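Local atomic coordinates of 2-oxoglutarate dehydrogenase E3 component (Thermus thermophilus, PDB entry 2YQU), a protein that probably reoxidises the dihydrolipoyl groups of 2-oxo acid dehydrogenase complexes with NAD+, using bound FAD and a redox-active disulfide. Residues E53-I58 against G183-R188; A130-I135 against E322-G327; T224-V229 against G247-E252; E425-A430 against E439-A444. One frame throughout, in Å; residues are numbered along the deposited sequence.

Contact 1. Residues E53-I58 against G183-R188; sequences ETTERI and GVVWHR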
loop_
_atom_site.group_PDB
_atom_site.type_symbol
_atom_site.label_atom_id
_atom_site.label_comp_id
_atom_site.label_asym_id
_atom_site.label_seq_id
_atom_site.Cartn_x
_atom_site.Cartn_y
_atom_site.Cartn_z
ATOM N N GLU A 53 -13.448 -5.174 4.905
ATOM C CA GLU A 53 -12.216 -5.955 5.022
ATOM C C GLU A 53 -12.535 -7.413 5.331
ATOM O O GLU A 53 -11.951 -8.313 4.737
ATOM C CB GLU A 53 -11.300 -5.381 6.102
ATOM C CG GLU A 53 -10.658 -4.055 5.720
ATOM C CD GLU A 53 -9.500 -4.211 4.754
ATOM O OE1 GLU A 53 -8.796 -3.221 4.505
ATOM O OE2 GLU A 53 -9.272 -5.325 4.248
ATOM N N THR A 54 -13.462 -7.633 6.258
ATOM C CA THR A 54 -13.811 -8.979 6.704
ATOM C C THR A 54 -14.601 -9.746 5.658
ATOM O O THR A 54 -14.333 -10.920 5.436
ATOM C CB THR A 54 -14.589 -8.958 8.045
ATOM O OG1 THR A 54 -15.653 -7.996 8.001
ATOM C CG2 THR A 54 -13.690 -8.505 9.185
ATOM N N THR A 55 -15.567 -9.095 5.012
ATOM C CA THR A 55 -16.357 -9.783 3.987
ATOM C C THR A 55 -15.496 -10.090 2.785
ATOM O O THR A 55 -15.724 -11.079 2.106
ATOM C CB THR A 55 -17.604 -8.990 3.539
ATOM O OG1 THR A 55 -17.244 -7.656 3.158
ATOM C CG2 THR A 55 -18.596 -8.846 4.684
ATOM N N GLU A 56 -14.501 -9.249 2.518
ATOM C CA GLU A 56 -13.619 -9.493 1.386
ATOM C C GLU A 56 -12.888 -10.828 1.557
ATOM O O GLU A 56 -12.794 -11.599 0.609
ATOM C CB GLU A 56 -12.605 -8.362 1.214
ATOM C CG GLU A 56 -11.910 -8.377 -0.137
ATOM C CD GLU A 56 -10.442 -8.715 -0.044
ATOM O OE1 GLU A 56 -9.613 -7.915 -0.538
ATOM O OE2 GLU A 56 -10.111 -9.782 0.518
ATOM N N ARG A 57 -12.380 -11.086 2.760
ATOM C CA ARG A 57 -11.683 -12.347 3.059
ATOM C C ARG A 57 -12.636 -13.527 2.920
ATOM O O ARG A 57 -12.289 -14.558 2.346
ATOM C CB ARG A 57 -11.110 -12.331 4.482
ATOM C CG ARG A 57 -9.672 -11.893 4.575
ATOM C CD ARG A 57 -9.470 -10.430 4.361
ATOM N NE ARG A 57 -8.564 -10.125 3.247
ATOM C CZ ARG A 57 -8.384 -8.901 2.747
ATOM N NH1 ARG A 57 -7.540 -8.720 1.735
ATOM N NH2 ARG A 57 -9.057 -7.851 3.234
ATOM N N ILE A 58 -13.834 -13.364 3.464
ATOM C CA ILE A 58 -14.874 -14.388 3.385
ATOM C C ILE A 58 -15.205 -14.699 1.925
ATOM O O ILE A 58 -15.248 -15.867 1.530
ATOM C CB ILE A 58 -16.126 -13.927 4.171
ATOM C CG1 ILE A 58 -15.848 -14.007 5.665
ATOM C CG2 ILE A 58 -17.365 -14.769 3.822
ATOM C CD1 ILE A 58 -16.782 -13.187 6.509
ATOM N N GLY A 183 -23.509 -2.095 -0.842
ATOM C CA GLY A 183 -24.027 -3.055 -1.803
ATOM C C GLY A 183 -23.103 -4.257 -1.885
ATOM O O GLY A 183 -23.553 -5.400 -1.801
ATOM N N VAL A 184 -21.805 -3.988 -2.015
ATOM C CA VAL A 184 -20.789 -5.035 -2.128
ATOM C C VAL A 184 -20.706 -5.871 -0.842
ATOM O O VAL A 184 -20.588 -7.085 -0.910
ATOM C CB VAL A 184 -19.408 -4.437 -2.492
ATOM C CG1 VAL A 184 -18.262 -5.427 -2.217
ATOM C CG2 VAL A 184 -19.392 -4.002 -3.949
ATOM N N VAL A 185 -20.796 -5.227 0.322
ATOM C CA VAL A 185 -20.735 -5.940 1.594
ATOM C C VAL A 185 -21.768 -7.070 1.608
ATOM O O VAL A 185 -21.443 -8.201 1.935
ATOM C CB VAL A 185 -20.996 -4.990 2.786
ATOM C CG1 VAL A 185 -21.362 -5.767 4.049
ATOM C CG2 VAL A 185 -19.781 -4.111 3.045
ATOM N N TRP A 186 -23.007 -6.745 1.247
ATOM C CA TRP A 186 -24.107 -7.704 1.357
ATOM C C TRP A 186 -24.123 -8.674 0.180
ATOM O O TRP A 186 -24.501 -9.843 0.342
ATOM C CB TRP A 186 -25.439 -6.962 1.558
ATOM C CG TRP A 186 -25.451 -6.266 2.888
ATOM C CD1 TRP A 186 -25.332 -4.925 3.111
ATOM C CD2 TRP A 186 -25.495 -6.882 4.175
ATOM N NE1 TRP A 186 -25.339 -4.669 4.461
ATOM C CE2 TRP A 186 -25.434 -5.855 5.138
ATOM C CE3 TRP A 186 -25.601 -8.206 4.618
ATOM C CZ2 TRP A 186 -25.475 -6.108 6.513
ATOM C CZ3 TRP A 186 -25.638 -8.459 5.984
ATOM C CH2 TRP A 186 -25.578 -7.415 6.915
ATOM N N HIS A 187 -23.661 -8.217 -0.983
ATOM C CA HIS A 187 -23.496 -9.093 -2.141
ATOM C C HIS A 187 -22.522 -10.237 -1.829
ATOM O O HIS A 187 -22.763 -11.393 -2.187
ATOM C CB HIS A 187 -23.009 -8.309 -3.353
ATOM C CG HIS A 187 -22.579 -9.183 -4.487
ATOM N ND1 HIS A 187 -23.466 -9.945 -5.215
ATOM C CD2 HIS A 187 -21.351 -9.458 -4.982
ATOM C CE1 HIS A 187 -22.802 -10.636 -6.126
ATOM N NE2 HIS A 187 -21.517 -10.357 -6.006
ATOM N N ARG A 188 -21.429 -9.906 -1.148
ATOM C CA ARG A 188 -20.446 -10.903 -0.741
ATOM C C ARG A 188 -21.035 -11.972 0.175
ATOM O O ARG A 188 -20.535 -13.091 0.218
ATOM C CB ARG A 188 -19.292 -10.233 -0.014
ATOM C CG ARG A 188 -18.412 -9.430 -0.899
ATOM C CD ARG A 188 -17.491 -8.525 -0.119
ATOM N NE ARG A 188 -16.509 -7.887 -0.986
ATOM C CZ ARG A 188 -15.640 -6.977 -0.566
ATOM N NH1 ARG A 188 -15.600 -6.625 0.711
ATOM N NH2 ARG A 188 -14.782 -6.440 -1.429
#

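Contact 2. Residues A130-I135 against E322-G327; sequences ARYILI and EHMVRG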
loop_
_atom_site.group_PDB
_atom_site.type_symbol
_atom_site.label_atom_id
_atom_site.label_comp_id
_atom_site.label_asym_id
_atom_site.label_seq_id
_atom_site.Cartn_x
_atom_site.Cartn_y
_atom_site.Cartn_z
ATOM N N ALA A 130 -16.746 31.903 23.682
ATOM C CA ALA A 130 -15.430 31.638 23.123
ATOM C C ALA A 130 -14.969 32.777 22.229
ATOM O O ALA A 130 -15.783 33.539 21.691
ATOM C CB ALA A 130 -15.429 30.326 22.348
ATOM N N ARG A 131 -13.650 32.883 22.081
ATOM C CA ARG A 131 -13.047 33.865 21.191
ATOM C C ARG A 131 -13.291 33.461 19.743
ATOM O O ARG A 131 -13.655 34.292 18.915
ATOM C CB ARG A 131 -11.545 33.978 21.471
ATOM C CG ARG A 131 -10.812 34.992 20.605
ATOM C CD ARG A 131 -9.357 35.197 20.997
ATOM N NE ARG A 131 -8.749 36.312 20.269
ATOM C CZ ARG A 131 -7.441 36.566 20.226
ATOM N NH1 ARG A 131 -6.572 35.786 20.866
ATOM N NH2 ARG A 131 -6.996 37.611 19.532
ATOM N N TYR A 132 -13.081 32.172 19.462
ATOM C CA TYR A 132 -13.294 31.578 18.150
ATOM C C TYR A 132 -14.300 30.431 18.260
ATOM O O TYR A 132 -14.301 29.703 19.241
ATOM C CB TYR A 132 -11.991 31.003 17.612
ATOM C CG TYR A 132 -10.903 32.017 17.400
ATOM C CD1 TYR A 132 -9.865 32.158 18.315
ATOM C CD2 TYR A 132 -10.900 32.821 16.267
ATOM C CE1 TYR A 132 -8.855 33.094 18.108
ATOM C CE2 TYR A 132 -9.899 33.760 16.052
ATOM C CZ TYR A 132 -8.883 33.887 16.975
ATOM O OH TYR A 132 -7.889 34.814 16.764
ATOM N N ILE A 133 -15.153 30.282 17.254
ATOM C CA ILE A 133 -16.091 29.162 17.182
ATOM C C ILE A 133 -15.874 28.452 15.855
ATOM O O ILE A 133 -15.725 29.107 14.831
ATOM C CB ILE A 133 -17.528 29.656 17.291
ATOM C CG1 ILE A 133 -17.707 30.399 18.618
ATOM C CG2 ILE A 133 -18.515 28.488 17.172
ATOM C CD1 ILE A 133 -19.056 31.037 18.786
ATOM N N LEU A 134 -15.857 27.125 15.898
ATOM C CA LEU A 134 -15.602 26.295 14.736
ATOM C C LEU A 134 -16.796 25.384 14.550
ATOM O O LEU A 134 -17.036 24.515 15.382
ATOM C CB LEU A 134 -14.344 25.460 14.955
ATOM C CG LEU A 134 -14.004 24.431 13.878
ATOM C CD1 LEU A 134 -13.791 25.095 12.536
ATOM C CD2 LEU A 134 -12.781 23.640 14.301
ATOM N N ILE A 135 -17.542 25.616 13.480
ATOM C CA ILE A 135 -18.707 24.802 13.124
ATOM C C ILE A 135 -18.240 23.601 12.315
ATOM O O ILE A 135 -17.713 23.764 11.216
ATOM C CB ILE A 135 -19.732 25.615 12.311
ATOM C CG1 ILE A 135 -20.185 26.855 13.101
ATOM C CG2 ILE A 135 -20.948 24.750 11.981
ATOM C CD1 ILE A 135 -20.860 27.893 12.267
ATOM N N GLU A 322 -4.953 26.499 12.929
ATOM C CA GLU A 322 -3.653 27.102 12.662
ATOM C C GLU A 322 -3.801 28.549 12.173
ATOM O O GLU A 322 -2.960 29.388 12.472
ATOM C CB GLU A 322 -2.871 26.243 11.667
ATOM C CG GLU A 322 -2.303 24.995 12.323
ATOM C CD GLU A 322 -1.424 24.160 11.411
ATOM O OE1 GLU A 322 -0.806 23.204 11.929
ATOM O OE2 GLU A 322 -1.351 24.443 10.188
ATOM N N HIS A 323 -4.880 28.846 11.452
ATOM C CA HIS A 323 -5.150 30.220 11.016
ATOM C C HIS A 323 -5.575 31.090 12.195
ATOM O O HIS A 323 -5.160 32.238 12.298
ATOM C CB HIS A 323 -6.232 30.265 9.944
ATOM C CG HIS A 323 -6.455 31.631 9.377
ATOM N ND1 HIS A 323 -7.625 32.335 9.564
ATOM C CD2 HIS A 323 -5.643 32.438 8.656
ATOM C CE1 HIS A 323 -7.534 33.506 8.956
ATOM N NE2 HIS A 323 -6.342 33.591 8.395
ATOM N N MET A 324 -6.399 30.533 13.073
ATOM C CA MET A 324 -6.825 31.230 14.287
ATOM C C MET A 324 -5.614 31.737 15.079
ATOM O O MET A 324 -5.574 32.890 15.493
ATOM C CB MET A 324 -7.648 30.300 15.189
ATOM C CG MET A 324 -9.022 29.969 14.671
ATOM S SD MET A 324 -9.748 28.624 15.600
ATOM C CE MET A 324 -11.023 28.080 14.473
ATOM N N VAL A 325 -4.630 30.869 15.278
ATOM C CA VAL A 325 -3.501 31.170 16.168
ATOM C C VAL A 325 -2.379 31.939 15.454
ATOM O O VAL A 325 -1.823 32.882 16.015
ATOM C CB VAL A 325 -2.956 29.874 16.809
ATOM C CG1 VAL A 325 -1.687 30.143 17.643
ATOM C CG2 VAL A 325 -4.034 29.214 17.668
ATOM N N ARG A 326 -2.058 31.541 14.223
ATOM C CA ARG A 326 -0.884 32.066 13.515
ATOM C C ARG A 326 -1.203 33.042 12.378
ATOM O O ARG A 326 -0.313 33.741 11.893
ATOM C CB ARG A 326 -0.051 30.912 12.954
ATOM C CG ARG A 326 0.462 29.927 13.984
ATOM C CD ARG A 326 0.934 28.615 13.373
ATOM N NE ARG A 326 1.640 27.765 14.330
ATOM C CZ ARG A 326 2.070 26.532 14.057
ATOM N NH1 ARG A 326 1.881 25.995 12.853
ATOM N NH2 ARG A 326 2.700 25.834 14.990
ATOM N N GLY A 327 -2.455 33.066 11.935
ATOM C CA GLY A 327 -2.892 33.966 10.880
ATOM C C GLY A 327 -2.627 33.440 9.478
ATOM O O GLY A 327 -2.820 34.164 8.501
HETATM O O HOH W 1 -5.563 34.202 18.157
#

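Contact 3. Residues T224-V229 against G247-E252; sequences TIRTGV and GGEVLE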
loop_
_atom_site.group_PDB
_atom_site.type_symbol
_atom_site.label_atom_id
_atom_site.label_comp_id
_atom_site.label_asym_id
_atom_site.label_seq_id
_atom_site.Cartn_x
_atom_site.Cartn_y
_atom_site.Cartn_z
ATOM N N THR A 224 -26.120 -6.187 -10.086
ATOM C CA THR A 224 -26.833 -5.576 -11.196
ATOM C C THR A 224 -26.662 -4.073 -11.037
ATOM O O THR A 224 -26.952 -3.544 -9.972
ATOM C CB THR A 224 -28.307 -5.970 -11.152
ATOM O OG1 THR A 224 -28.430 -7.374 -11.416
ATOM C CG2 THR A 224 -29.099 -5.292 -12.264
ATOM N N ILE A 225 -26.135 -3.412 -12.063
ATOM C CA ILE A 225 -25.954 -1.959 -12.067
ATOM C C ILE A 225 -26.781 -1.349 -13.201
ATOM O O ILE A 225 -26.598 -1.692 -14.366
ATOM C CB ILE A 225 -24.463 -1.577 -12.277
ATOM C CG1 ILE A 225 -23.533 -2.337 -11.317
ATOM C CG2 ILE A 225 -24.264 -0.073 -12.131
ATOM C CD1 ILE A 225 -23.757 -2.036 -9.866
ATOM N N ARG A 226 -27.677 -0.431 -12.859
ATOM C CA ARG A 226 -28.536 0.208 -13.843
ATOM C C ARG A 226 -28.438 1.713 -13.714
ATOM O O ARG A 226 -28.984 2.299 -12.781
ATOM C CB ARG A 226 -29.980 -0.232 -13.665
ATOM C CG ARG A 226 -30.180 -1.723 -13.835
ATOM C CD ARG A 226 -31.584 -2.154 -13.543
ATOM N NE ARG A 226 -32.510 -1.541 -14.486
ATOM C CZ ARG A 226 -33.831 -1.600 -14.395
ATOM N NH1 ARG A 226 -34.417 -2.249 -13.397
ATOM N NH2 ARG A 226 -34.572 -1.009 -15.322
ATOM N N THR A 227 -27.738 2.323 -14.654
ATOM C CA THR A 227 -27.609 3.771 -14.713
ATOM C C THR A 227 -28.681 4.355 -15.634
ATOM O O THR A 227 -29.383 3.615 -16.331
ATOM C CB THR A 227 -26.210 4.165 -15.202
ATOM O OG1 THR A 227 -25.972 3.616 -16.505
ATOM C CG2 THR A 227 -25.128 3.547 -14.311
ATOM N N GLY A 228 -28.815 5.680 -15.629
ATOM C CA GLY A 228 -29.819 6.347 -16.445
ATOM C C GLY A 228 -31.256 6.024 -16.057
ATOM O O GLY A 228 -32.149 6.062 -16.902
ATOM N N VAL A 229 -31.479 5.737 -14.775
ATOM C CA VAL A 229 -32.779 5.315 -14.261
ATOM C C VAL A 229 -33.214 6.267 -13.145
ATOM O O VAL A 229 -32.494 6.460 -12.168
ATOM C CB VAL A 229 -32.700 3.870 -13.715
ATOM C CG1 VAL A 229 -33.924 3.508 -12.879
ATOM C CG2 VAL A 229 -32.515 2.877 -14.870
ATOM N N GLY A 247 -41.752 5.546 -15.734
ATOM C CA GLY A 247 -42.253 4.723 -16.821
ATOM C C GLY A 247 -43.148 3.568 -16.393
ATOM O O GLY A 247 -43.804 2.978 -17.245
ATOM N N GLY A 248 -43.160 3.226 -15.102
ATOM C CA GLY A 248 -44.067 2.214 -14.570
ATOM C C GLY A 248 -43.451 0.976 -13.928
ATOM O O GLY A 248 -44.146 0.248 -13.213
ATOM N N GLU A 249 -42.162 0.732 -14.159
ATOM C CA GLU A 249 -41.508 -0.474 -13.642
ATOM C C GLU A 249 -41.423 -0.444 -12.119
ATOM O O GLU A 249 -41.108 0.583 -11.523
ATOM C CB GLU A 249 -40.111 -0.649 -14.243
ATOM C CG GLU A 249 -39.434 -1.960 -13.860
ATOM C CD GLU A 249 -38.037 -2.107 -14.427
ATOM O OE1 GLU A 249 -37.327 -3.048 -14.013
ATOM O OE2 GLU A 249 -37.644 -1.300 -15.288
ATOM N N VAL A 250 -41.717 -1.583 -11.500
ATOM C CA VAL A 250 -41.684 -1.721 -10.052
ATOM C C VAL A 250 -40.744 -2.861 -9.687
ATOM O O VAL A 250 -40.898 -3.980 -10.172
ATOM C CB VAL A 250 -43.087 -2.012 -9.475
ATOM C CG1 VAL A 250 -43.039 -2.118 -7.954
ATOM C CG2 VAL A 250 -44.077 -0.943 -9.918
ATOM N N LEU A 251 -39.755 -2.559 -8.855
ATOM C CA LEU A 251 -38.857 -3.560 -8.314
ATOM C C LEU A 251 -39.250 -3.843 -6.878
ATOM O O LEU A 251 -39.738 -2.967 -6.172
ATOM C CB LEU A 251 -37.404 -3.078 -8.381
ATOM C CG LEU A 251 -36.813 -2.893 -9.778
ATOM C CD1 LEU A 251 -35.435 -2.253 -9.678
ATOM C CD2 LEU A 251 -36.734 -4.207 -10.527
ATOM N N GLU A 252 -39.051 -5.083 -6.460
ATOM C CA GLU A 252 -39.319 -5.501 -5.093
ATOM C C GLU A 252 -38.034 -6.047 -4.490
ATOM O O GLU A 252 -37.240 -6.676 -5.180
ATOM C CB GLU A 252 -40.413 -6.574 -5.069
ATOM C CG GLU A 252 -41.814 -6.001 -4.913
ATOM C CD GLU A 252 -42.907 -6.977 -5.302
ATOM O OE1 GLU A 252 -43.998 -6.511 -5.706
ATOM O OE2 GLU A 252 -42.687 -8.201 -5.204
#

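Contact 4. Residues E425-A430 against E439-A444; sequences EDLGRA and EILKEA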
loop_
_atom_site.group_PDB
_atom_site.type_symbol
_atom_site.label_atom_id
_atom_site.label_comp_id
_atom_site.label_asym_id
_atom_site.label_seq_id
_atom_site.Cartn_x
_atom_site.Cartn_y
_atom_site.Cartn_z
ATOM N N GLU A 425 8.247 12.554 -14.134
ATOM C CA GLU A 425 9.626 12.078 -14.188
ATOM C C GLU A 425 10.172 11.752 -12.799
ATOM O O GLU A 425 10.774 10.712 -12.612
ATOM C CB GLU A 425 10.553 13.100 -14.863
ATOM C CG GLU A 425 11.976 12.581 -15.079
ATOM C CD GLU A 425 12.943 13.648 -15.570
ATOM O OE1 GLU A 425 14.157 13.511 -15.312
ATOM O OE2 GLU A 425 12.508 14.631 -16.197
ATOM N N ASP A 426 9.967 12.634 -11.827
ATOM C CA ASP A 426 10.522 12.404 -10.495
ATOM C C ASP A 426 9.850 11.237 -9.786
ATOM O O ASP A 426 10.524 10.475 -9.101
ATOM C CB ASP A 426 10.482 13.669 -9.646
ATOM C CG ASP A 426 11.575 14.658 -10.035
ATOM O OD1 ASP A 426 11.367 15.860 -9.835
ATOM O OD2 ASP A 426 12.668 14.331 -10.563
ATOM N N LEU A 427 8.537 11.092 -9.951
ATOM C CA LEU A 427 7.837 9.932 -9.399
ATOM C C LEU A 427 8.351 8.654 -10.059
ATOM O O LEU A 427 8.585 7.657 -9.390
ATOM C CB LEU A 427 6.325 10.073 -9.582
ATOM C CG LEU A 427 5.441 8.943 -9.051
ATOM C CD1 LEU A 427 5.721 8.667 -7.579
ATOM C CD2 LEU A 427 3.992 9.305 -9.266
ATOM N N GLY A 428 8.561 8.697 -11.369
ATOM C CA GLY A 428 8.924 7.507 -12.113
ATOM C C GLY A 428 10.363 7.086 -11.920
ATOM O O GLY A 428 10.700 5.908 -12.088
ATOM N N ARG A 429 11.216 8.053 -11.570
ATOM C CA ARG A 429 12.639 7.809 -11.335
ATOM C C ARG A 429 12.913 7.360 -9.900
ATOM O O ARG A 429 13.947 6.780 -9.624
ATOM C CB ARG A 429 13.451 9.080 -11.588
ATOM C CG ARG A 429 13.774 9.371 -13.023
ATOM C CD ARG A 429 14.628 10.634 -13.167
ATOM N NE ARG A 429 15.194 10.796 -14.501
ATOM C CZ ARG A 429 16.245 10.127 -14.965
ATOM N NH1 ARG A 429 16.674 10.371 -16.203
ATOM N NH2 ARG A 429 16.861 9.213 -14.220
ATOM N N ALA A 430 11.997 7.650 -8.981
ATOM C CA ALA A 430 12.178 7.280 -7.582
ATOM C C ALA A 430 12.225 5.757 -7.447
ATOM O O ALA A 430 11.543 5.051 -8.198
ATOM C CB ALA A 430 11.063 7.847 -6.734
ATOM N N GLU A 439 5.179 -0.393 -8.075
ATOM C CA GLU A 439 5.807 -0.333 -9.382
ATOM C C GLU A 439 4.808 -0.024 -10.514
ATOM O O GLU A 439 5.213 0.441 -11.570
ATOM C CB GLU A 439 6.525 -1.639 -9.690
ATOM C CG GLU A 439 7.681 -1.962 -8.758
ATOM C CD GLU A 439 8.257 -3.326 -9.057
ATOM O OE1 GLU A 439 9.353 -3.372 -9.647
ATOM O OE2 GLU A 439 7.594 -4.340 -8.740
ATOM N N ILE A 440 3.522 -0.311 -10.307
ATOM C CA ILE A 440 2.489 0.061 -11.282
ATOM C C ILE A 440 2.399 1.588 -11.384
ATOM O O ILE A 440 2.289 2.145 -12.473
ATOM C CB ILE A 440 1.124 -0.552 -10.908
ATOM C CG1 ILE A 440 1.219 -2.084 -10.881
ATOM C CG2 ILE A 440 0.013 -0.077 -11.873
ATOM C CD1 ILE A 440 0.042 -2.750 -10.222
ATOM N N LEU A 441 2.426 2.256 -10.234
ATOM C CA LEU A 441 2.448 3.710 -10.200
ATOM C C LEU A 441 3.717 4.264 -10.840
ATOM O O LEU A 441 3.650 5.219 -11.615
ATOM C CB LEU A 441 2.328 4.211 -8.761
ATOM C CG LEU A 441 2.421 5.729 -8.568
ATOM C CD1 LEU A 441 1.293 6.445 -9.312
ATOM C CD2 LEU A 441 2.381 6.039 -7.098
ATOM N N LYS A 442 4.860 3.653 -10.521
ATOM C CA LYS A 442 6.151 4.054 -11.078
ATOM C C LYS A 442 6.105 4.053 -12.603
ATOM O O LYS A 442 6.476 5.041 -13.233
ATOM C CB LYS A 442 7.256 3.110 -10.611
ATOM C CG LYS A 442 8.651 3.461 -11.113
ATOM C CD LYS A 442 9.601 2.297 -10.900
ATOM C CE LYS A 442 10.972 2.583 -11.464
ATOM N NZ LYS A 442 11.731 1.327 -11.700
ATOM N N GLU A 443 5.646 2.943 -13.185
ATOM C CA GLU A 443 5.629 2.789 -14.636
ATOM C C GLU A 443 4.593 3.705 -15.276
ATOM O O GLU A 443 4.838 4.256 -16.342
ATOM C CB GLU A 443 5.397 1.323 -15.041
ATOM C CG GLU A 443 6.492 0.347 -14.623
ATOM C CD GLU A 443 7.735 0.375 -15.503
ATOM O OE1 GLU A 443 7.669 0.867 -16.643
ATOM O OE2 GLU A 443 8.799 -0.092 -15.046
ATOM N N ALA A 444 3.444 3.894 -14.614
ATOM C CA ALA A 444 2.432 4.834 -15.099
ATOM C C ALA A 444 3.023 6.242 -15.170
ATOM O O ALA A 444 2.788 6.971 -16.132
ATOM C CB ALA A 444 1.204 4.828 -14.197
#

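Contact 1. Residues E53-I58 against G183-R188
Thr55 and Arg188 meet where the helix that begins at Cys45 of the redox-active disulfide packs on the helix that follows the glycine-rich turn Gly174-Gly179. The axes of 53-58 and 183-188 approach to 9.3 Å and diverge by 35°, and an extended arginine spans the gap to a short threonine. Arg188 runs out extended from CG to NE and crosses Thr55 at about a right angle, its CD lying 3.7 Å from Thr55 CB. At its end NH1 donates to Thr55 OG1 over 3.1 Å, nearly straight at 164°, with the oxygen in the guanidinium plane. The same hydroxyl is bonded to Leu51 O one turn back in its own helix, so OG1 is gripped from two directions. Glu56 CA and CB lie over one face of the guanidinium, the CB 3.5 Å from Arg188 NH1, and Val184 CG1 over the other, each toward the rim. Edge bond and contacts on both faces should together restrict its rotation. The Glu56 carboxylate bends off toward Arg57, which also pairs with Glu53. Beside this polar link, Thr55 CG2 rests 4.2 Å from Val185 CG1. The second helix fits the nucleotide-binding helix of a Rossmann-type strand-turn-helix unit, and it also carries Glu181, a residue that binds NAD+; the contact thus joins the disulfide helix to the NAD+-binding fold.

Contact 2. Residues A130-I135 against E322-G327
Met324 lays its CG over one face of the Tyr132 ring, 4.0 Å from the ring centroid and 20° off the normal, a CH-pi contact. The two side chains slide past each other in opposite directions, and this brings Met324 SD beside the CB end of the ring, 3.8 Å from Tyr132 CB, as an oblique Met-aromatic contact. The thioether reaches so far because the chain is extended beyond CG (chi2 168°), and its terminal CE goes on to touch Leu134 CB at 4.3 Å. At the other end of the ring a water takes part, 2.8 Å from Tyr132 OH and donating to Met324 O at 3.0 Å. Replacing Tyr132 with an alanine would probably leave Met324 CG without its aromatic face and this water without one of its holders. In the next shell Tyr298 touches Tyr132, Leu134 and Met324 alike, and Leu4 packs on Leu134 and Met324. These belong to strands 297-299 and 2-7, which flank 133-135 in the parallel FAD-binding sheet, while backbone bonds to Asp3 and Leu5 tie the chain at Tyr132 to strand 2-7. Helix 310-326 therefore lies on the sheet through an apolar methionine, complemented by the water at the phenol end, which, set near the helix C terminus, gives the Met324 carbonyl a partner and links it to the phenol.

Contact 3. Residues T224-V229 against G247-E252
Arg226 and Glu249 reach for each other from opposite directions and lock end-on, two nitrogens to two oxygens. NH1 of Arg226 donates to Glu249 OE1 over 3.1 Å, and NH2 donates to Glu249 OE2 at the same 3.1 Å. The two bonds differ in quality. The one to OE2 is almost straight (174°), lies in the guanidinium plane and comes on the syn side; the one to OE1 is more bent (151°) and reaches that oxygen from above the carboxylate plane. With the flat groups 27° apart, this is a bidentate salt bridge with a twist. Glu249 is extended throughout, whereas Arg226 needs a bend at its third torsion to bring its end round. This grip is the close part of the contact; apolar packing adds little, Leu251 CD1 standing obliquely 3.9 Å from Arg226 NH1. The whole is a surface contact, and the glycines before Glu249, Gly247 and Gly248, are exposed. Arg226 lies on strand 224-226, an outermost strand of a parallel sheet, and leans on Leu196 of strand 192-196 and Leu245 of strand 240-245; Leu251 also rests on Leu196, so the bridge spans from this sheet to Glu249, just ahead of strand 250-253 at the outside of the small antiparallel sheet.

Contact 4. Residues E425-A430 against E439-A444
Leu441 and Lys442 do the touching in 439-444, but the helix first passes Glu439, whose carboxylate accepts bonds from Ser436 N and His434 ND1. His434 is the predicted proton acceptor, so Glu439 stands behind it as a second-shell partner, in keeping with the His-Glu pair of this enzyme family. Ile440 packs on Ile386, and Leu441 comes next: with CG opposite the backbone N (chi1 176°) its CD1 swings across to Leu427 CD2, 3.9 Å away, the two leucines crossing at about a right angle. Both continue into a larger apolar layer, Leu441 on Val388 of the sheet and Leu427 on Leu416 of the second subunit. Here the fold is the dimerisation domain, in which helices 424-429 and 438-449 lie side by side near the subunit interface. Lys442 marks their closest backbone approach, its CA only 4.5 Å from Gly428 CA. The lysine runs extended past the glycine carbonyl, its CG 3.3 Å and its CE 3.4 Å from Gly428 O, and continues toward Ala430 O, which lies 4.1 Å from CE. An alanine in place of Lys442 would probably open a gap beside the Gly428 carbonyl and remove the lysine's positive charge from near a bound carbonate ion, itself probably from the crystallisation liquor. Glu443 follows, its buried carboxylate bonded with Ile453 N and His454 ND1.

How the contacts relate
From the N terminus, helix 45-63 supplies the first half of contact 1, and strand 133-135 opens contact 2 before helix 177-188 closes contact 1, so these two loops cross. Contact 3 then opens and closes through one short excursion, 224-229 to 247-252, wholly within the span that contact 2 completes only at 322-327. Contact 4 follows last, a local closure between 425-430 and 439-444. Contact 1 ties the disulfide helix to the NAD+-binding region, contact 2 a helix to the FAD-binding sheet, contact 3 two sheets, contact 4 two helices of the dimerisation domain. Contacts 1 and 2 lie about 42 Å apart between centres; contacts 1 and 4 both touch the second subunit.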